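Local structure of exoenzyme S (Pseudomonas aeruginosa, 6GN8) at residues C[45-49]-C[50-54]; C[110-113]-C[114-118]. The protein is probably a secreted toxin with GTPase-activating and ADP-ribosyltransferase activities, of which this chain is the ADP-ribosyltransferase part. The protein carries 2 engineered substitutions. All blocks are in the same frame, centred on the assembly; numbering follows the deposited sequence.

Contact 1 of 2, residues C[45-49]-C[50-54]; sequences GRQPG and GIHSD
Gln47 and His52 meet round a surface turn between helix 38-41 and helix 54-77. The Gln47 side chain leans from CB toward residues 50-54. CB and CG act as a spacer, and neither comes within 4.2 Å of those residues. Beyond CG the chain is extended (chi2 -175°), which carries the amide to the edge of the imidazole. There OE1 lies near the ring plane, 3.6 Å from His52 ND1. The amide and ring planes are 35° apart. OE1 also lies 4.3 Å from Ile51 CG2, which lies over one face of the His52 ring, offset toward its rim. At the other branch of the amide, NE2 makes a weak hydrogen bond to Asp160 O.

Between the two residues the backbone bends sharply. Gly49 is the centre of an inverse gamma turn, closed by a weak bond from Gly50 N to Pro48 O at 2.8 Å. One residue on, Ile51 N bonds to Gly49 O at 2.7 Å. A water bridges Gly45 N and Asp54 OD1, accepting from the first and donating to the second. Ser53 is the N-cap of helix 54-77. Its OG caps a backbone N, and its own N bonds to Glu56 OE1, consistent with a capping box.

The far nitrogen of the ring, NE2, bonds to Ser99 OG and weakly to Ala95 O. If it carries the proton, ND1 and Gln47 OE1 would be two acceptors facing each other. That would fit the absence of a hydrogen bond between them; ND1 has no other partner in the model.

Contact 2 of 2, residues C[110-113]-C[114-118]; sequences RGTR and GGDAF
Asp116 OD2 comes to the edge of the Arg110 guanidinium, near its plane. The site is the C-terminal end of strand 106-112, an outer strand of the five-stranded sheet of the ADP-ribosyltransferase fold. OD2 is 4.3 Å from Arg110 NE, too far for a salt bridge. NE has no partner in the model, while NH1 bonds to Ser134 O. The Asp116 carboxylate is approached from above its plane: Phe118 N donates to OD1 at 3.3 Å, from 44° out of the plane, and so closes an Asx turn. OD1 also forms a salt bridge with Arg196. The Phe118 ring is buried and packs on Leu133, Arg196 and Leu198, so it ties this loop to strands 133-136 and 194-200.

Toxins of this family carry an arginine on their first strand and a Ser-Thr-Ser sequence on a later one. Arg110 and Ser134 match those positions, which line the nicotinamide adenine dinucleotide (NAD) site in relatives.

Past the strand end the chain turns at Arg113, whose side chain leads away from the loop. Thr112 holds the turn. Its backbone still pairs with Gly148 and Thr149, at the start of the adjacent strand 149-155 of the same chain. Its OG1 is also hydrogen-bonded to Thr149 OG1. That hydroxyl also lies in weak hydrogen-bonding geometry with Gly114 O and Asp116 OD2, and its single proton cannot serve all of these at once. One small polar cluster thus joins strand and loop. Within the turn, Thr112 OG1 stands between the backbone N and the carbonyl carbon (chi1 61°), which aims it at the returning chain. It donates to Gly114 O at 2.7 Å, with a C=O...donor angle of 152°.

Both contacts are local turns at the surface, and none of the touching residues is a buried one. They share no element of the fold. Contact 1 joins two helices on the helical side. Contact 2 continues a strand of the five-stranded sheet into a loop. Their centres are 31 Å apart, on opposite sides of the chain's centre, and their nearest atoms are about 18 Å apart. Glycines serve both bends, but the chemistry differs. Contact 1 relies on short backbone bonds, a water held by Asp54, and an amide beside an imidazole. Contact 2 relies on a hydroxyl-to-carbonyl bond and on an acidic side chain paired with Arg196 of strand 194-200, near residues that match the family's active-site motifs.

Contact 1 of 2, residues C[45-49]-C[50-54]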
ATOM      1  N   GLY C  45     -11.614  31.206  38.599  1.00 69.51           N
ATOM      2  CA  GLY C  45     -11.351  30.019  39.408  1.00 71.87           C
ATOM      3  C   GLY C  45     -12.087  28.752  39.021  1.00 78.43           C
ATOM      4  O   GLY C  45     -11.972  27.744  39.728  1.00 80.40           O
ATOM      5  N   ARG C  46     -12.812  28.765  37.878  1.00 74.34           N
ATOM      6  CA  ARG C  46     -13.619  27.623  37.419  1.00 73.31           C
ATOM      7  C   ARG C  46     -12.759  26.428  36.898  1.00 81.56           C
ATOM      8  O   ARG C  46     -13.283  25.310  36.722  1.00 82.10           O
ATOM      9  CB  ARG C  46     -14.684  28.054  36.399  1.00 65.47           C
ATOM     10  CG  ARG C  46     -15.980  28.454  37.108  1.00 61.37           C
ATOM     11  CD  ARG C  46     -17.124  28.776  36.172  1.00 73.53           C
ATOM     12  NE  ARG C  46     -18.220  29.467  36.866  1.00 86.27           N
ATOM     13  CZ  ARG C  46     -19.470  29.589  36.410  1.00 95.91           C
ATOM     14  NH1 ARG C  46     -20.389  30.217  37.133  1.00 77.57           N
ATOM     15  NH2 ARG C  46     -19.817  29.052  35.243  1.00 78.39           N
ATOM     16  N   GLN C  47     -11.455  26.628  36.727  1.00 79.96           N
ATOM     17  CA  GLN C  47     -10.594  25.507  36.362  1.00 81.51           C
ATOM     18  C   GLN C  47      -9.423  25.459  37.357  1.00 88.44           C
ATOM     19  O   GLN C  47      -8.347  25.979  37.029  1.00 88.59           O
ATOM     20  CB  GLN C  47     -10.126  25.596  34.901  1.00 82.21           C
ATOM     21  CG  GLN C  47     -10.742  24.523  34.021  1.00 96.22           C
ATOM     22  CD  GLN C  47     -10.206  24.532  32.611  1.00118.56           C
ATOM     23  OE1 GLN C  47      -9.061  24.931  32.336  1.00113.84           O
ATOM     24  NE2 GLN C  47     -11.031  24.070  31.680  1.00113.94           N
ATOM     25  N   PRO C  48      -9.623  24.892  38.595  1.00 87.27           N
ATOM     26  CA  PRO C  48      -8.526  24.858  39.598  1.00 89.68           C
ATOM     27  C   PRO C  48      -7.320  24.000  39.162  1.00 95.13           C
ATOM     28  O   PRO C  48      -6.232  24.138  39.730  1.00 95.90           O
ATOM     29  CB  PRO C  48      -9.206  24.320  40.867  1.00 92.14           C
ATOM     30  CG  PRO C  48     -10.671  24.521  40.640  1.00 94.84           C
ATOM     31  CD  PRO C  48     -10.842  24.280  39.156  1.00 88.77           C
ATOM     32  N   GLY C  49      -7.502  23.183  38.116  1.00 91.77           N
ATOM     33  CA  GLY C  49      -6.422  22.461  37.450  1.00 92.93           C
ATOM     34  C   GLY C  49      -5.837  23.489  36.494  1.00 94.94           C
ATOM     35  O   GLY C  49      -5.955  23.368  35.266  1.00 93.49           O
ATOM     36  N   GLY C  50      -5.293  24.541  37.111  1.00 89.59           N
ATOM     37  CA  GLY C  50      -4.806  25.783  36.534  1.00 87.58           C
ATOM     38  C   GLY C  50      -3.790  25.784  35.421  1.00 87.56           C
ATOM     39  O   GLY C  50      -2.763  26.463  35.550  1.00 90.16           O
ATOM     40  N   ILE C  51      -4.096  25.131  34.293  1.00 77.55           N
ATOM     41  CA  ILE C  51      -3.214  25.184  33.135  1.00 76.38           C
ATOM     42  C   ILE C  51      -3.317  26.606  32.515  1.00 74.27           C
ATOM     43  O   ILE C  51      -2.306  27.170  32.103  1.00 74.45           O
ATOM     44  CB  ILE C  51      -3.463  24.030  32.096  1.00 79.46           C
ATOM     45  CG1 ILE C  51      -2.557  24.165  30.832  1.00 80.52           C
ATOM     46  CG2 ILE C  51      -4.963  23.842  31.701  1.00 76.91           C
ATOM     47  CD1 ILE C  51      -1.034  24.053  31.111  1.00 88.57           C
ATOM     48  N   HIS C  52      -4.520  27.207  32.525  1.00 65.94           N
ATOM     49  CA  HIS C  52      -4.714  28.532  31.935  1.00 62.65           C
ATOM     50  C   HIS C  52      -4.770  29.634  32.967  1.00 65.06           C
ATOM     51  O   HIS C  52      -5.281  29.427  34.067  1.00 65.51           O
ATOM     52  CB  HIS C  52      -5.998  28.558  31.090  1.00 60.15           C
ATOM     53  CG  HIS C  52      -5.992  27.568  29.974  1.00 61.69           C
ATOM     54  ND1 HIS C  52      -6.892  26.523  29.940  1.00 62.05           N
ATOM     55  CD2 HIS C  52      -5.169  27.475  28.906  1.00 62.76           C
ATOM     56  CE1 HIS C  52      -6.591  25.831  28.851  1.00 60.67           C
ATOM     57  NE2 HIS C  52      -5.565  26.371  28.196  1.00 61.56           N
ATOM     58  N   SER C  53      -4.277  30.828  32.576  1.00 59.23           N
ATOM     59  CA  SER C  53      -4.296  32.067  33.349  1.00 57.81           C
ATOM     60  C   SER C  53      -5.739  32.540  33.562  1.00 59.18           C
ATOM     61  O   SER C  53      -6.638  32.069  32.865  1.00 58.67           O
ATOM     62  CB  SER C  53      -3.510  33.148  32.609  1.00 60.90           C
ATOM     63  OG  SER C  53      -4.206  33.616  31.461  1.00 68.14           O
ATOM     64  N   ASP C  54      -5.952  33.500  34.480  1.00 54.82           N
ATOM     65  CA  ASP C  54      -7.265  34.096  34.766  1.00 53.41           C
ATOM     66  C   ASP C  54      -7.871  34.714  33.511  1.00 54.82           C
ATOM     67  O   ASP C  54      -9.038  34.505  33.248  1.00 52.27           O
ATOM     68  CB  ASP C  54      -7.157  35.179  35.859  1.00 55.55           C
ATOM     69  CG  ASP C  54      -6.833  34.719  37.272  1.00 65.53           C
ATOM     70  OD1 ASP C  54      -6.972  33.507  37.553  1.00 65.26           O
ATOM     71  OD2 ASP C  54      -6.464  35.587  38.111  1.00 73.58           O
TER
HETATM   72  O   HOH W   1      -8.878  31.524  36.869  1.00 63.12           O

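Contact 2 of 2, residues C[110-113]-C[114-118]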
ATOM      1  N   ARG C 110     -20.681  18.383  15.956  1.00 45.88           N
ATOM      2  CA  ARG C 110     -21.086  19.755  15.688  1.00 46.81           C
ATOM      3  C   ARG C 110     -22.253  19.795  14.692  1.00 54.04           C
ATOM      4  O   ARG C 110     -22.191  19.176  13.646  1.00 54.72           O
ATOM      5  CB  ARG C 110     -19.869  20.524  15.157  1.00 46.67           C
ATOM      6  CG  ARG C 110     -20.144  21.932  14.720  1.00 50.87           C
ATOM      7  CD  ARG C 110     -18.920  22.505  14.067  1.00 54.50           C
ATOM      8  NE  ARG C 110     -19.289  23.700  13.316  1.00 57.99           N
ATOM      9  CZ  ARG C 110     -19.335  24.920  13.827  1.00 65.30           C
ATOM     10  NH1 ARG C 110     -19.007  25.130  15.095  1.00 48.45           N
ATOM     11  NH2 ARG C 110     -19.707  25.943  13.074  1.00 65.63           N
ATOM     12  N   GLY C 111     -23.299  20.520  15.044  1.00 53.63           N
ATOM     13  CA  GLY C 111     -24.464  20.725  14.198  1.00 54.69           C
ATOM     14  C   GLY C 111     -24.696  22.206  13.937  1.00 62.98           C
ATOM     15  O   GLY C 111     -24.449  23.035  14.819  1.00 65.69           O
ATOM     16  N   THR C 112     -25.098  22.557  12.706  1.00 58.76           N
ATOM     17  CA  THR C 112     -25.433  23.924  12.284  1.00 59.05           C
ATOM     18  C   THR C 112     -26.711  23.846  11.445  1.00 64.87           C
ATOM     19  O   THR C 112     -26.907  22.857  10.724  1.00 63.11           O
ATOM     20  CB  THR C 112     -24.279  24.629  11.544  1.00 65.59           C
ATOM     21  OG1 THR C 112     -23.945  23.927  10.357  1.00 58.81           O
ATOM     22  CG2 THR C 112     -23.040  24.807  12.396  1.00 68.62           C
ATOM     23  N   ARG C 113     -27.593  24.863  11.559  1.00 64.36           N
ATOM     24  CA  ARG C 113     -28.875  24.910  10.833  1.00 65.45           C
ATOM     25  C   ARG C 113     -28.632  24.958   9.301  1.00 69.00           C
ATOM     26  O   ARG C 113     -29.410  24.375   8.534  1.00 67.54           O
ATOM     27  CB  ARG C 113     -29.743  26.096  11.309  1.00 69.73           C
ATOM     28  CG  ARG C 113     -31.180  26.116  10.736  1.00 91.47           C
ATOM     29  CD  ARG C 113     -31.876  27.477  10.808  1.00114.81           C
ATOM     30  NE  ARG C 113     -31.011  28.609  10.440  1.00134.94           N
ATOM     31  CZ  ARG C 113     -30.806  29.046   9.197  1.00154.73           C
ATOM     32  NH1 ARG C 113     -31.397  28.449   8.168  1.00142.12           N
ATOM     33  NH2 ARG C 113     -30.003  30.080   8.975  1.00144.45           N
ATOM     34  N   GLY C 114     -27.542  25.610   8.894  1.00 65.82           N
ATOM     35  CA  GLY C 114     -27.165  25.701   7.491  1.00 66.45           C
ATOM     36  C   GLY C 114     -25.751  25.224   7.244  1.00 70.75           C
ATOM     37  O   GLY C 114     -25.198  24.447   8.032  1.00 68.98           O
ATOM     38  N   GLY C 115     -25.164  25.712   6.157  1.00 68.63           N
ATOM     39  CA  GLY C 115     -23.797  25.386   5.780  1.00 69.01           C
ATOM     40  C   GLY C 115     -22.758  26.066   6.658  1.00 75.23           C
ATOM     41  O   GLY C 115     -23.068  26.988   7.431  1.00 76.92           O
ATOM     42  N   ASP C 116     -21.514  25.586   6.559  1.00 69.71           N
ATOM     43  CA  ASP C 116     -20.394  26.146   7.298  1.00 68.43           C
ATOM     44  C   ASP C 116     -19.255  26.429   6.320  1.00 70.11           C
ATOM     45  O   ASP C 116     -19.465  26.375   5.107  1.00 71.32           O
ATOM     46  CB  ASP C 116     -19.962  25.230   8.470  1.00 69.35           C
ATOM     47  CG  ASP C 116     -19.821  23.747   8.181  1.00 78.19           C
ATOM     48  OD1 ASP C 116     -19.479  23.389   7.030  1.00 76.61           O
ATOM     49  OD2 ASP C 116     -20.037  22.944   9.114  1.00 89.24           O
ATOM     50  N   ALA C 117     -18.062  26.733   6.841  1.00 64.01           N
ATOM     51  CA  ALA C 117     -16.879  27.035   6.049  1.00 63.85           C
ATOM     52  C   ALA C 117     -16.351  25.821   5.258  1.00 65.25           C
ATOM     53  O   ALA C 117     -15.557  26.008   4.339  1.00 67.27           O
ATOM     54  CB  ALA C 117     -15.790  27.561   6.960  1.00 65.25           C
ATOM     55  N   PHE C 118     -16.793  24.598   5.588  1.00 57.53           N
ATOM     56  CA  PHE C 118     -16.295  23.389   4.934  1.00 55.79           C
ATOM     57  C   PHE C 118     -17.153  22.967   3.759  1.00 61.28           C
ATOM     58  O   PHE C 118     -16.798  22.017   3.070  1.00 60.74           O
ATOM     59  CB  PHE C 118     -16.144  22.253   5.949  1.00 55.08           C
ATOM     60  CG  PHE C 118     -15.215  22.669   7.060  1.00 55.55           C
ATOM     61  CD1 PHE C 118     -13.838  22.659   6.877  1.00 57.79           C
ATOM     62  CD2 PHE C 118     -15.717  23.144   8.265  1.00 55.18           C
ATOM     63  CE1 PHE C 118     -12.985  23.109   7.878  1.00 58.18           C
ATOM     64  CE2 PHE C 118     -14.858  23.603   9.262  1.00 57.59           C
ATOM     65  CZ  PHE C 118     -13.500  23.571   9.063  1.00 56.19           C
TER